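Local structure of cadherin-23 (Mus musculus, 5VH2) at residues Leu18-Gly23 and Glu106-Val111; Asp35-Asp40 and Ala85-Pro90; Glu53-Ile58 and Thr67-Asp72. The protein probably acts as a calcium-dependent adhesion protein of the inner ear, its chained cadherin repeats stiffened by bound ions and serving hearing and mechanotransduction. The protein carries 1 engineered substitution. All blocks are in the same frame, centred on the assembly; numbering follows the deposited sequence.

Interaction 1: residues Leu18-Gly23 and Glu106-Val111. With CA (calcium ion), chain G; CA (calcium ion), chain F; NA (sodium ion), chain H.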
# COMPACT_ATOMS: atom_id res chain seq x y z
N LEU A 18 10.33 6.61 -5.05
CA LEU A 18 9.33 6.69 -6.10
C LEU A 18 7.99 6.33 -5.48
O LEU A 18 7.84 5.27 -4.88
CB LEU A 18 9.65 5.71 -7.23
CG LEU A 18 8.70 5.60 -8.42
CD1 LEU A 18 8.70 6.88 -9.21
CD2 LEU A 18 9.12 4.48 -9.35
N ARG A 19 7.01 7.21 -5.64
CA ARG A 19 5.71 7.03 -5.01
C ARG A 19 5.06 5.76 -5.57
O ARG A 19 4.92 5.64 -6.79
CB ARG A 19 4.83 8.25 -5.30
CG ARG A 19 5.36 9.57 -4.74
CD ARG A 19 4.53 10.77 -5.10
NE ARG A 19 3.16 10.69 -4.58
CZ ARG A 19 2.32 11.72 -4.50
NH1 ARG A 19 2.68 12.96 -4.88
NH2 ARG A 19 1.10 11.54 -4.02
N GLU A 20 4.68 4.82 -4.71
CA GLU A 20 4.12 3.54 -5.19
C GLU A 20 2.83 3.72 -5.99
O GLU A 20 2.54 2.93 -6.89
CB GLU A 20 3.92 2.50 -4.07
CG GLU A 20 2.85 2.88 -3.08
CD GLU A 20 2.38 1.74 -2.18
OE1 GLU A 20 2.21 0.59 -2.66
OE2 GLU A 20 2.15 2.03 -0.99
N THR A 21 2.08 4.78 -5.68
CA THR A 21 0.85 5.10 -6.43
C THR A 21 1.10 5.96 -7.67
O THR A 21 0.16 6.49 -8.26
CB THR A 21 -0.21 5.84 -5.56
OG1 THR A 21 0.27 7.11 -5.13
CG2 THR A 21 -0.61 5.00 -4.35
N ALA A 22 2.36 6.10 -8.08
CA ALA A 22 2.67 6.80 -9.33
C ALA A 22 1.91 6.21 -10.52
O ALA A 22 1.67 4.99 -10.57
CB ALA A 22 4.16 6.77 -9.59
N GLY A 23 1.51 7.08 -11.44
CA GLY A 23 0.76 6.69 -12.63
C GLY A 23 1.66 6.09 -13.69
O GLY A 23 2.88 6.19 -13.63
N GLU A 106 2.92 4.50 0.52
CA GLU A 106 1.87 5.47 0.71
C GLU A 106 0.63 4.76 1.19
O GLU A 106 0.52 3.54 1.08
CB GLU A 106 1.54 6.14 -0.61
CG GLU A 106 2.70 6.76 -1.36
CD GLU A 106 2.20 7.64 -2.49
OE1 GLU A 106 1.73 8.77 -2.21
OE2 GLU A 106 2.20 7.18 -3.66
N LEU A 107 -0.30 5.53 1.73
CA LEU A 107 -1.53 5.00 2.27
C LEU A 107 -2.52 4.67 1.16
O LEU A 107 -3.35 5.49 0.77
CB LEU A 107 -2.13 6.01 3.23
CG LEU A 107 -3.20 5.49 4.19
CD1 LEU A 107 -2.63 4.64 5.34
CD2 LEU A 107 -3.93 6.69 4.75
N ASP A 108 -2.42 3.43 0.66
CA ASP A 108 -3.26 2.94 -0.44
C ASP A 108 -3.88 1.55 -0.17
O ASP A 108 -4.31 0.88 -1.10
CB ASP A 108 -2.42 2.88 -1.71
CG ASP A 108 -1.29 1.85 -1.65
OD1 ASP A 108 -0.84 1.48 -0.54
OD2 ASP A 108 -0.83 1.41 -2.71
N GLU A 109 -3.91 1.11 1.08
CA GLU A 109 -4.36 -0.24 1.39
C GLU A 109 -5.37 -0.22 2.52
O GLU A 109 -5.49 0.78 3.21
CB GLU A 109 -3.20 -1.17 1.78
CG GLU A 109 -2.11 -1.32 0.75
CD GLU A 109 -2.56 -2.09 -0.46
OE1 GLU A 109 -1.76 -2.18 -1.41
OE2 GLU A 109 -3.69 -2.60 -0.48
N ALA A 110 -6.05 -1.36 2.72
CA ALA A 110 -7.14 -1.48 3.68
C ALA A 110 -6.60 -1.75 5.09
O ALA A 110 -5.53 -1.24 5.45
CB ALA A 110 -8.12 -2.56 3.22
N VAL A 111 -7.35 -2.50 5.89
CA VAL A 111 -7.05 -2.70 7.30
C VAL A 111 -7.50 -4.10 7.70
O VAL A 111 -8.60 -4.53 7.29
CB VAL A 111 -7.90 -1.75 8.13
CG1 VAL A 111 -7.64 -1.99 9.60
CG2 VAL A 111 -7.63 -0.30 7.73
CA CA G . 0.08 -0.76 -1.62
CA CA F . 1.16 1.33 0.90
NA NA H . -4.50 0.76 5.34
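At the calcium-binding linker that joins the two cadherin repeats, Glu-20 and Asp-108 meet tip to tip at a pair of calcium ions, their carboxylate planes 62° apart. Glu-20 splits its oxygens: OE2 binds one calcium at 2.2 Å, while OE1 binds the other at 2.7 Å and is hydrogen-bonded by Tyr-73. Asp-108 OD1 bridges both ions, and OD2 adds a second ligand to the ion held by Glu-20 OE1, where Glu-109 OE1 joins at 2.3 Å. These negative oxygens can probably lie close together because they share the same cations. This is the cadherin linker pattern, in which a glutamate of one repeat and the acidic linker share ions; Asp-72 and Glu-74 complete the site of Glu-20 OE1; Glu-74, Asn-105 and Asp-141 that of OE2. Glu-106 N donates to Glu-20 OE2 at 3.0 Å on its anti lone pair, nearly straight at 166°, while Glu-106 O ligates the same calcium. With CG anti to the carbonyl carbon (chi1 -54°), the Glu-106 side chain reaches the Arg-19 to Ala-22 type I beta turn: OE2 accepts from Thr-21 N at 3.1 Å, whereas Thr-21 OG1 is modelled too close to OE2 for that bond to be more than doubtful. OE1 lies at the edge of the Arg-19 guanidinium in a salt bridge whose hydrogen bonds are weak, 3.4 Å from NE. Glu-109 O and Ala-110 O bind the sodium ion.

Interaction 2: residues Asp35-Asp40 and Ala85-Pro90. With CA (calcium ion), chain E.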
# COMPACT_ATOMS: atom_id res chain seq x y z
N ASP A 35 29.61 7.55 -26.25
CA ASP A 35 30.52 6.85 -27.16
C ASP A 35 31.09 7.92 -28.08
O ASP A 35 30.35 8.69 -28.65
CB ASP A 35 29.75 5.79 -27.92
CG ASP A 35 30.64 4.79 -28.61
OD1 ASP A 35 31.72 5.13 -29.12
OD2 ASP A 35 30.22 3.64 -28.72
N LYS A 36 32.42 8.02 -28.12
CA LYS A 36 33.06 9.17 -28.79
C LYS A 36 33.64 8.78 -30.14
O LYS A 36 34.28 9.58 -30.78
CB LYS A 36 34.12 9.81 -27.89
CG LYS A 36 33.55 10.24 -26.52
CD LYS A 36 34.48 10.99 -25.57
CE LYS A 36 35.93 10.55 -25.64
NZ LYS A 36 36.17 9.09 -25.40
N ASP A 37 33.31 7.58 -30.61
CA ASP A 37 33.37 7.26 -32.04
C ASP A 37 32.41 8.13 -32.79
O ASP A 37 31.34 8.44 -32.29
CB ASP A 37 32.93 5.82 -32.28
CG ASP A 37 33.82 4.82 -31.56
OD1 ASP A 37 34.91 5.22 -31.16
OD2 ASP A 37 33.42 3.66 -31.33
N THR A 38 32.80 8.52 -34.00
CA THR A 38 31.90 9.24 -34.92
C THR A 38 30.85 8.34 -35.51
O THR A 38 30.92 7.11 -35.42
CB THR A 38 32.67 9.86 -36.09
OG1 THR A 38 33.42 8.82 -36.73
CG2 THR A 38 33.59 10.97 -35.63
N GLY A 39 29.87 8.97 -36.13
CA GLY A 39 28.87 8.27 -36.95
C GLY A 39 28.17 7.21 -36.15
O GLY A 39 27.99 7.39 -34.97
N ASP A 40 27.85 6.08 -36.75
CA ASP A 40 27.02 5.07 -36.06
C ASP A 40 27.74 4.32 -34.95
O ASP A 40 27.12 3.79 -34.03
CB ASP A 40 26.50 4.04 -37.06
CG ASP A 40 25.61 4.63 -38.10
OD1 ASP A 40 24.96 5.66 -37.76
OD2 ASP A 40 25.59 4.04 -39.23
N ALA A 85 23.96 -0.55 -23.17
CA ALA A 85 24.02 0.39 -24.27
C ALA A 85 24.89 -0.24 -25.32
O ALA A 85 26.05 -0.56 -25.08
CB ALA A 85 24.62 1.70 -23.80
N THR A 86 24.34 -0.38 -26.51
CA THR A 86 25.01 -1.03 -27.61
C THR A 86 25.29 0.02 -28.67
O THR A 86 24.36 0.72 -29.07
CB THR A 86 24.07 -2.10 -28.16
OG1 THR A 86 23.72 -2.99 -27.11
CG2 THR A 86 24.70 -2.87 -29.23
N ASP A 87 26.53 0.20 -29.12
CA ASP A 87 26.76 1.14 -30.23
C ASP A 87 26.19 0.62 -31.56
O ASP A 87 25.82 -0.55 -31.67
CB ASP A 87 28.21 1.66 -30.34
CG ASP A 87 29.21 0.59 -30.68
OD1 ASP A 87 28.80 -0.54 -30.97
OD2 ASP A 87 30.43 0.92 -30.60
N GLY A 88 26.03 1.53 -32.52
CA GLY A 88 25.11 1.36 -33.65
C GLY A 88 25.75 0.78 -34.88
O GLY A 88 25.11 0.65 -35.88
N ALA A 89 27.03 0.43 -34.78
CA ALA A 89 27.73 -0.19 -35.88
C ALA A 89 28.37 -1.47 -35.39
O ALA A 89 28.65 -1.59 -34.19
CB ALA A 89 28.80 0.75 -36.42
N PRO A 90 28.65 -2.41 -36.31
CA PRO A 90 29.54 -3.53 -36.02
C PRO A 90 30.82 -3.09 -35.27
O PRO A 90 31.41 -2.08 -35.66
CB PRO A 90 29.91 -4.03 -37.42
CG PRO A 90 28.71 -3.74 -38.24
CD PRO A 90 28.07 -2.51 -37.65
CA CA E . 31.97 2.37 -30.62
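A calcium-mediated contact between the loop after strand 27-34 and the segment 85-90 lies at the N-terminal tip of the first cadherin repeat, where Asp-35 and Asp-37 face Asp-87. Asp-87 OD2 and Asp-37 OD2 each bind the ion at 2.1 Å; they stay 4.1 Å from one another, and the cation between them probably offsets their like charges. Asp-35 reaches in with CG anti to its backbone N (chi1 -165°), and its OD2 is a longer ligand at 2.9 Å, passing 3.3 Å from Asp-87 CB. Its other oxygen, OD1, accepts from Asp-37 N in an Asx turn, which ties the two aspartates of this loop together. Asp-87 OD2 is also hydrogen-bonded by Asn-93 ND2, which helps fix this carboxylate. Away from the metal, Gly-88 N makes a weak bond to Asp-40 O at 2.9 Å, and Ala-89 CB lies 4.1 Å from Asp-40 CB. The backbone carbonyls of Glu-4 and Gly-41 complete the shell, and Lys-36 NZ forms a salt bridge with Glu-4. Such a cluster, with an Asp-X-Asp loop set against an aspartate from a strand of the other sheet, is characteristic of the calcium site at the N-terminal end of a cadherin repeat.

Interaction 3: residues Glu53-Ile58 and Thr67-Asp72. With CA (calcium ion), chain G.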
# COMPACT_ATOMS: atom_id res chain seq x y z
N GLU A 53 10.78 -6.59 -14.13
CA GLU A 53 9.59 -7.39 -13.80
C GLU A 53 8.28 -6.82 -14.35
O GLU A 53 7.29 -6.80 -13.67
CB GLU A 53 9.53 -7.63 -12.29
CG GLU A 53 10.55 -8.67 -11.82
CD GLU A 53 10.50 -8.96 -10.33
OE1 GLU A 53 9.47 -8.69 -9.65
OE2 GLU A 53 11.55 -9.36 -9.78
N GLY A 54 8.30 -6.36 -15.60
CA GLY A 54 7.10 -5.88 -16.31
C GLY A 54 6.56 -4.52 -15.89
O GLY A 54 5.47 -4.15 -16.32
N LYS A 55 7.29 -3.81 -15.03
CA LYS A 55 6.88 -2.49 -14.49
C LYS A 55 7.60 -1.31 -15.14
O LYS A 55 7.15 -0.17 -14.99
CB LYS A 55 7.15 -2.37 -12.99
CG LYS A 55 6.70 -3.56 -12.17
CD LYS A 55 5.25 -3.53 -11.78
CE LYS A 55 4.69 -4.94 -11.76
NZ LYS A 55 3.21 -4.93 -11.66
N PHE A 56 8.75 -1.54 -15.77
CA PHE A 56 9.49 -0.43 -16.38
C PHE A 56 9.91 -0.71 -17.82
O PHE A 56 10.11 -1.85 -18.24
CB PHE A 56 10.74 -0.09 -15.58
CG PHE A 56 10.48 0.21 -14.14
CD1 PHE A 56 10.51 -0.80 -13.19
CD2 PHE A 56 10.23 1.51 -13.72
CE1 PHE A 56 10.28 -0.54 -11.86
CE2 PHE A 56 9.98 1.79 -12.39
CZ PHE A 56 9.98 0.75 -11.46
N GLU A 57 10.05 0.38 -18.57
CA GLU A 57 10.43 0.32 -19.98
C GLU A 57 11.39 1.49 -20.22
O GLU A 57 11.22 2.58 -19.67
CB GLU A 57 9.21 0.41 -20.87
CG GLU A 57 9.56 0.65 -22.33
CD GLU A 57 8.40 0.92 -23.25
OE1 GLU A 57 8.55 1.73 -24.20
OE2 GLU A 57 7.37 0.26 -23.11
N ILE A 58 12.41 1.22 -21.02
CA ILE A 58 13.40 2.23 -21.36
C ILE A 58 13.22 2.68 -22.81
O ILE A 58 12.89 1.85 -23.69
CB ILE A 58 14.85 1.75 -21.12
CG1 ILE A 58 15.82 2.94 -21.14
CG2 ILE A 58 15.25 0.69 -22.15
CD1 ILE A 58 17.08 2.66 -20.36
N THR A 67 7.45 4.20 -16.01
CA THR A 67 6.71 3.04 -15.52
C THR A 67 5.77 2.57 -16.62
O THR A 67 5.39 3.38 -17.48
CB THR A 67 5.94 3.31 -14.20
OG1 THR A 67 4.83 4.18 -14.44
CG2 THR A 67 6.87 3.93 -13.19
N VAL A 68 5.40 1.29 -16.61
CA VAL A 68 4.51 0.73 -17.63
C VAL A 68 3.33 -0.11 -17.10
O VAL A 68 2.48 -0.51 -17.90
CB VAL A 68 5.26 -0.07 -18.72
CG1 VAL A 68 5.92 0.91 -19.69
CG2 VAL A 68 6.23 -1.08 -18.11
N ASP A 69 3.28 -0.42 -15.80
CA ASP A 69 1.98 -0.60 -15.10
C ASP A 69 2.12 -0.22 -13.65
O ASP A 69 3.00 0.56 -13.31
CB ASP A 69 1.22 -1.95 -15.38
CG ASP A 69 1.79 -3.13 -14.65
OD1 ASP A 69 3.00 -3.15 -14.41
OD2 ASP A 69 1.04 -4.11 -14.45
N TYR A 70 1.18 -0.65 -12.82
CA TYR A 70 1.06 -0.09 -11.50
C TYR A 70 2.12 -0.70 -10.58
O TYR A 70 2.63 -1.82 -10.84
CB TYR A 70 -0.33 -0.31 -10.98
CG TYR A 70 -1.35 0.38 -11.85
CD1 TYR A 70 -1.35 1.76 -11.92
CD2 TYR A 70 -2.28 -0.33 -12.63
CE1 TYR A 70 -2.30 2.44 -12.68
CE2 TYR A 70 -3.18 0.33 -13.44
CZ TYR A 70 -3.19 1.73 -13.45
OH TYR A 70 -4.06 2.44 -14.25
N LEU A 71 2.51 0.09 -9.58
CA LEU A 71 3.48 -0.35 -8.60
C LEU A 71 2.77 -0.65 -7.30
O LEU A 71 1.60 -0.30 -7.15
CB LEU A 71 4.59 0.69 -8.39
CG LEU A 71 5.35 1.07 -9.65
CD1 LEU A 71 6.09 2.38 -9.41
CD2 LEU A 71 6.31 -0.04 -10.03
N ASP A 72 3.46 -1.41 -6.45
CA ASP A 72 2.93 -1.76 -5.15
C ASP A 72 4.06 -2.00 -4.13
O ASP A 72 4.83 -2.99 -4.22
CB ASP A 72 2.02 -2.97 -5.31
CG ASP A 72 1.23 -3.29 -4.06
OD1 ASP A 72 1.21 -2.47 -3.10
OD2 ASP A 72 0.62 -4.39 -4.07
CA CA G . 0.08 -0.76 -1.62
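Phe-56 and Thr-67 form an antiparallel, non-hydrogen-bonded bridge, their CA atoms 4.5 Å apart and their side chains diverging, at the edge of the sheet where strand 56-58 begins and strand 64-67 ends. Just beyond it, Val-68 N donates to Lys-55 O at 2.8 Å, and the same carbonyl takes a CA-H...O contact from Thr-67. From here 67-72 runs on as an irregular loop, and Lys-55 follows it. Its chain bends about CB-CG (chi2 -84°), which places CD 3.3 Å from Tyr-70 O; NZ then donates to Tyr-70 O almost in line with the carbonyl. The same amine makes a salt bridge with Asp-69 OD1, likewise at 3.3 Å, whose hydrogen bond is weak, so one ammonium group holds two successive residues of the loop. Leu-71 CD2 touches both Lys-55 CB and Phe-56 CZ, 4.0 Å from the latter, and the leucine and phenylalanine side chains cross at about a right angle. Thr-67 CG2 touches the Phe-56 ring at CE2, 3.9 Å away. On a more exposed flank, Val-68 CG1 packs against Glu-57 CB at 3.5 Å, while its other methyl, CG2, rests on the Lys-55 carbonyl group. Further along the loop, Asp-72 OD1 binds calcium while OD2 is hydrogen-bonded to Thr-75 OG1. Phe-56 points into the core of the first repeat, packing on Val-28 of strand 27-34, on Ile-65 of strand 64-67 and, across the beta sandwich, on Met-81 of strand 78-87, where Tyr-79 also meets its ring edge-to-face.

In the fold
Following the chain, the three contacts close successively smaller loops, one within another and none crossing. Interaction 1 opens at the end of strand 12-19 and closes in the linker, so it spans nearly all of the first repeat. Within that span, interaction 2 joins the loop after strand 27-34 to the segment 85-90 at the far tip, its centre about 41 Å from that of interaction 1. Innermost is interaction 3, which closes the hairpin of strands 56-58 and 64-67. It touches interaction 1 directly: Gly-23 O lies 2.9 Å from Thr-67 OG1, and Asp-72 ligates a calcium shared with Glu-20, Asp-108 and Glu-109.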